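Local coordinates for decaprenyl diphosphate synthase (Rhodobacter capsulatus, PDB 3MZV), which probably builds long all-trans polyprenyl diphosphates for quinone side chains, adding isopentenyl diphosphate units to farnesyl diphosphate with the help of magnesium, at residues B[218-230]-B[285-298]. Residues are numbered along the deposited sequence; the frame is centred on the assembly and turned at random.
Sequences IVDDLLDYGGKSA and MTKHGTLEATRLAA
Glu292 OE1 is gripped by two cations from opposite faces of its carboxylate: Lys228 NZ at 2.9 Å, well above the plane, and Arg295 NE at 3.1 Å, on the syn side. Glutamate suits this place because its long chain, bent at chi2 (59°), carries OE1 out to both nitrogens and turns the carboxylate alongside Lys228, whose chain runs beside it. The same carboxylate meets the edge of the guanidinium, while Arg295 NH2 binds Val332 O in the C-terminal tail. With an alanine here, Lys228 and Arg295 would probably lose their shared counter-charge, and the lysine would be freer to turn.

Beneath this bridge, helices 199-224 and 290-308 pack nearly antiparallel; the axes of their segments 218-224 and 290-298 approach to 9.2 Å at 162°. Leu222 spreads its branches over the partner helix, CD1 meeting Leu291 CD2 at 3.7 Å and CD2 lying against the backbone of Arg295. Farther along, Ile218 CG2 presses tightly on Thr294 CG2 (3.4 Å), and the small Ala298 lets the helices draw close. Thr294 can sit in this apolar seam because its OG1 is satisfied by Thr290 O within its own helix.

At the other end, a Schellman motif with Gly226 at positive phi ends helix 199-224, and the following turn folds over Leu291, whose CD1 touches Ala230 CB at 3.6 Å. Met285 CE stands over the centre of the Tyr225 ring, 3.8 Å from its centroid, a CH-pi contact; Met285 SD, over the same face at 4.2 Å from the centroid, adds a Met-aromatic one. Thr286 OG1 bonds to Met282 O.

Residues 220-224 read DDLLD, matching the second aspartate-rich motif through which relatives bind magnesium and diphosphate. The contact thus backs that helix with apolar packing on another face, and its charged network at the margin ties the turn after the motif to helix 290-308.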
# COMPACT_ATOMS: atom_id res chain seq x y z
N ILE B 218 -12.74 -16.30 13.45
CA ILE B 218 -13.95 -16.64 14.19
C ILE B 218 -13.68 -16.69 15.68
O ILE B 218 -14.48 -16.17 16.48
CB ILE B 218 -14.59 -18.00 13.70
CG1 ILE B 218 -14.98 -17.89 12.23
CG2 ILE B 218 -15.82 -18.32 14.62
CD1 ILE B 218 -15.54 -19.20 11.53
N VAL B 219 -12.54 -17.25 16.09
CA VAL B 219 -12.17 -17.26 17.51
C VAL B 219 -12.07 -15.82 18.07
O VAL B 219 -12.61 -15.52 19.09
CB VAL B 219 -10.85 -18.03 17.80
CG1 VAL B 219 -10.28 -17.70 19.22
CG2 VAL B 219 -11.07 -19.53 17.69
N ASP B 220 -11.43 -14.93 17.36
CA ASP B 220 -11.37 -13.54 17.81
C ASP B 220 -12.75 -12.90 17.91
O ASP B 220 -13.06 -12.21 18.91
CB ASP B 220 -10.51 -12.77 16.85
CG ASP B 220 -9.04 -12.90 17.16
OD1 ASP B 220 -8.71 -13.36 18.28
OD2 ASP B 220 -8.24 -12.51 16.30
N ASP B 221 -13.57 -13.15 16.90
CA ASP B 221 -14.94 -12.57 16.88
C ASP B 221 -15.79 -13.12 18.04
O ASP B 221 -16.57 -12.39 18.64
CB ASP B 221 -15.65 -12.80 15.55
CG ASP B 221 -14.91 -12.15 14.37
OD1 ASP B 221 -14.00 -11.33 14.57
OD2 ASP B 221 -15.25 -12.48 13.23
N LEU B 222 -15.60 -14.41 18.37
CA LEU B 222 -16.30 -15.03 19.48
C LEU B 222 -15.86 -14.43 20.82
O LEU B 222 -16.67 -14.04 21.67
CB LEU B 222 -16.06 -16.54 19.43
CG LEU B 222 -16.60 -17.37 20.62
CD1 LEU B 222 -18.05 -17.08 21.01
CD2 LEU B 222 -16.42 -18.85 20.33
N LEU B 223 -14.54 -14.33 20.98
CA LEU B 223 -13.99 -13.83 22.22
C LEU B 223 -14.36 -12.35 22.42
O LEU B 223 -14.48 -11.88 23.54
CB LEU B 223 -12.48 -14.02 22.22
CG LEU B 223 -11.91 -15.44 22.32
CD1 LEU B 223 -10.38 -15.38 22.07
CD2 LEU B 223 -12.21 -16.15 23.65
N ASP B 224 -14.60 -11.64 21.33
CA ASP B 224 -15.01 -10.24 21.42
C ASP B 224 -16.35 -10.05 22.17
O ASP B 224 -16.59 -8.99 22.76
CB ASP B 224 -15.13 -9.63 20.07
CG ASP B 224 -14.73 -8.16 20.06
OD1 ASP B 224 -13.51 -7.91 20.22
OD2 ASP B 224 -15.61 -7.28 19.95
N TYR B 225 -17.21 -11.07 22.14
CA TYR B 225 -18.50 -11.07 22.89
C TYR B 225 -18.53 -11.96 24.12
O TYR B 225 -19.60 -12.41 24.59
CB TYR B 225 -19.64 -11.43 21.94
CG TYR B 225 -20.01 -10.33 21.02
CD1 TYR B 225 -20.85 -9.32 21.44
CD2 TYR B 225 -19.57 -10.30 19.69
CE1 TYR B 225 -21.24 -8.30 20.58
CE2 TYR B 225 -19.93 -9.28 18.84
CZ TYR B 225 -20.76 -8.28 19.30
OH TYR B 225 -21.15 -7.27 18.47
N GLY B 226 -17.36 -12.18 24.69
CA GLY B 226 -17.21 -12.93 25.94
C GLY B 226 -17.19 -14.45 25.81
O GLY B 226 -17.37 -15.15 26.81
N GLY B 227 -17.00 -14.98 24.61
CA GLY B 227 -16.95 -16.43 24.42
C GLY B 227 -18.30 -17.12 24.66
O GLY B 227 -19.33 -16.46 24.82
N LYS B 228 -18.28 -18.45 24.67
CA LYS B 228 -19.48 -19.27 24.87
C LYS B 228 -20.30 -18.80 26.07
O LYS B 228 -21.53 -18.72 26.00
CB LYS B 228 -19.09 -20.75 25.04
CG LYS B 228 -20.26 -21.72 25.28
CD LYS B 228 -19.99 -22.59 26.53
CE LYS B 228 -20.88 -23.86 26.59
NZ LYS B 228 -20.42 -24.92 25.62
N SER B 229 -19.64 -18.48 27.17
CA SER B 229 -20.33 -18.12 28.40
C SER B 229 -20.92 -16.70 28.38
O SER B 229 -21.65 -16.33 29.29
CB SER B 229 -19.36 -18.26 29.58
OG SER B 229 -18.10 -17.69 29.23
N ALA B 230 -20.58 -15.91 27.36
CA ALA B 230 -21.06 -14.53 27.23
C ALA B 230 -20.64 -13.71 28.46
O ALA B 230 -21.48 -13.06 29.08
CB ALA B 230 -22.60 -14.50 27.05
N MET B 285 -27.86 -13.25 22.28
CA MET B 285 -27.00 -14.24 21.71
C MET B 285 -27.12 -15.57 22.47
O MET B 285 -27.29 -16.62 21.83
CB MET B 285 -25.56 -13.74 21.66
CG MET B 285 -25.35 -12.57 20.79
SD MET B 285 -23.57 -11.92 20.87
CE MET B 285 -23.77 -10.81 19.51
N THR B 286 -27.07 -15.50 23.79
CA THR B 286 -27.15 -16.66 24.65
C THR B 286 -28.51 -17.37 24.51
O THR B 286 -28.57 -18.57 24.31
CB THR B 286 -26.87 -16.30 26.13
OG1 THR B 286 -25.51 -15.86 26.24
CG2 THR B 286 -27.04 -17.53 27.03
N LYS B 287 -29.59 -16.60 24.56
CA LYS B 287 -30.95 -17.14 24.34
C LYS B 287 -31.05 -17.94 23.05
O LYS B 287 -31.61 -19.03 23.05
CB LYS B 287 -31.94 -15.96 24.32
CG LYS B 287 -33.40 -16.19 23.87
CD LYS B 287 -34.12 -14.82 23.87
CE LYS B 287 -35.62 -14.95 23.74
NZ LYS B 287 -36.03 -14.68 22.37
N HIS B 288 -30.47 -17.41 21.97
CA HIS B 288 -30.50 -18.03 20.64
C HIS B 288 -29.38 -19.03 20.30
O HIS B 288 -29.34 -19.58 19.21
CB HIS B 288 -30.56 -16.93 19.58
CG HIS B 288 -31.84 -16.18 19.57
ND1 HIS B 288 -33.06 -16.82 19.45
CD2 HIS B 288 -32.10 -14.85 19.64
CE1 HIS B 288 -34.02 -15.91 19.46
NE2 HIS B 288 -33.47 -14.71 19.57
N GLY B 289 -28.50 -19.28 21.27
CA GLY B 289 -27.44 -20.21 21.13
C GLY B 289 -26.35 -19.79 20.14
O GLY B 289 -25.60 -20.62 19.67
N THR B 290 -26.24 -18.50 19.86
CA THR B 290 -25.36 -18.06 18.78
C THR B 290 -23.85 -17.97 19.13
O THR B 290 -23.01 -17.99 18.24
CB THR B 290 -25.79 -16.73 18.15
OG1 THR B 290 -25.40 -15.63 18.96
CG2 THR B 290 -27.28 -16.69 17.91
N LEU B 291 -23.54 -17.87 20.40
CA LEU B 291 -22.13 -17.90 20.84
C LEU B 291 -21.60 -19.34 20.77
O LEU B 291 -20.55 -19.60 20.22
CB LEU B 291 -22.00 -17.26 22.21
CG LEU B 291 -22.26 -15.73 22.15
CD1 LEU B 291 -22.39 -15.19 23.57
CD2 LEU B 291 -21.12 -15.03 21.38
N GLU B 292 -22.41 -20.31 21.24
CA GLU B 292 -22.07 -21.72 21.06
C GLU B 292 -22.01 -22.07 19.59
O GLU B 292 -21.12 -22.77 19.14
CB GLU B 292 -23.06 -22.62 21.81
CG GLU B 292 -22.76 -24.14 21.69
CD GLU B 292 -21.37 -24.54 22.19
OE1 GLU B 292 -20.73 -23.83 22.98
OE2 GLU B 292 -20.90 -25.60 21.81
N ALA B 293 -22.94 -21.53 18.80
CA ALA B 293 -22.95 -21.81 17.39
C ALA B 293 -21.68 -21.28 16.72
O ALA B 293 -21.11 -21.92 15.85
CB ALA B 293 -24.24 -21.15 16.71
N THR B 294 -21.21 -20.10 17.17
CA THR B 294 -19.97 -19.54 16.60
C THR B 294 -18.78 -20.38 17.04
O THR B 294 -17.89 -20.60 16.26
CB THR B 294 -19.83 -18.06 17.04
OG1 THR B 294 -21.00 -17.35 16.61
CG2 THR B 294 -18.54 -17.42 16.50
N ARG B 295 -18.78 -20.84 18.28
CA ARG B 295 -17.75 -21.76 18.77
C ARG B 295 -17.66 -22.99 17.86
O ARG B 295 -16.59 -23.38 17.41
CB ARG B 295 -18.02 -22.16 20.20
CG ARG B 295 -16.86 -22.87 20.85
CD ARG B 295 -17.23 -23.33 22.22
NE ARG B 295 -17.86 -24.65 22.17
CZ ARG B 295 -17.20 -25.81 22.07
NH1 ARG B 295 -17.89 -26.93 22.05
NH2 ARG B 295 -15.87 -25.86 22.01
N LEU B 296 -18.81 -23.62 17.59
CA LEU B 296 -18.86 -24.74 16.67
C LEU B 296 -18.31 -24.43 15.28
O LEU B 296 -17.64 -25.26 14.70
CB LEU B 296 -20.30 -25.29 16.51
CG LEU B 296 -20.93 -25.96 17.73
CD1 LEU B 296 -22.32 -26.52 17.32
CD2 LEU B 296 -20.07 -27.03 18.24
N ALA B 297 -18.60 -23.24 14.73
CA ALA B 297 -18.12 -22.87 13.40
C ALA B 297 -16.59 -22.86 13.43
O ALA B 297 -15.93 -23.44 12.55
CB ALA B 297 -18.65 -21.48 12.98
N ALA B 298 -16.04 -22.25 14.48
CA ALA B 298 -14.57 -22.20 14.64
C ALA B 298 -13.91 -23.57 14.75
O ALA B 298 -12.92 -23.84 14.07
CB ALA B 298 -14.21 -21.32 15.87
O HOH W 1 -23.91 -18.15 25.31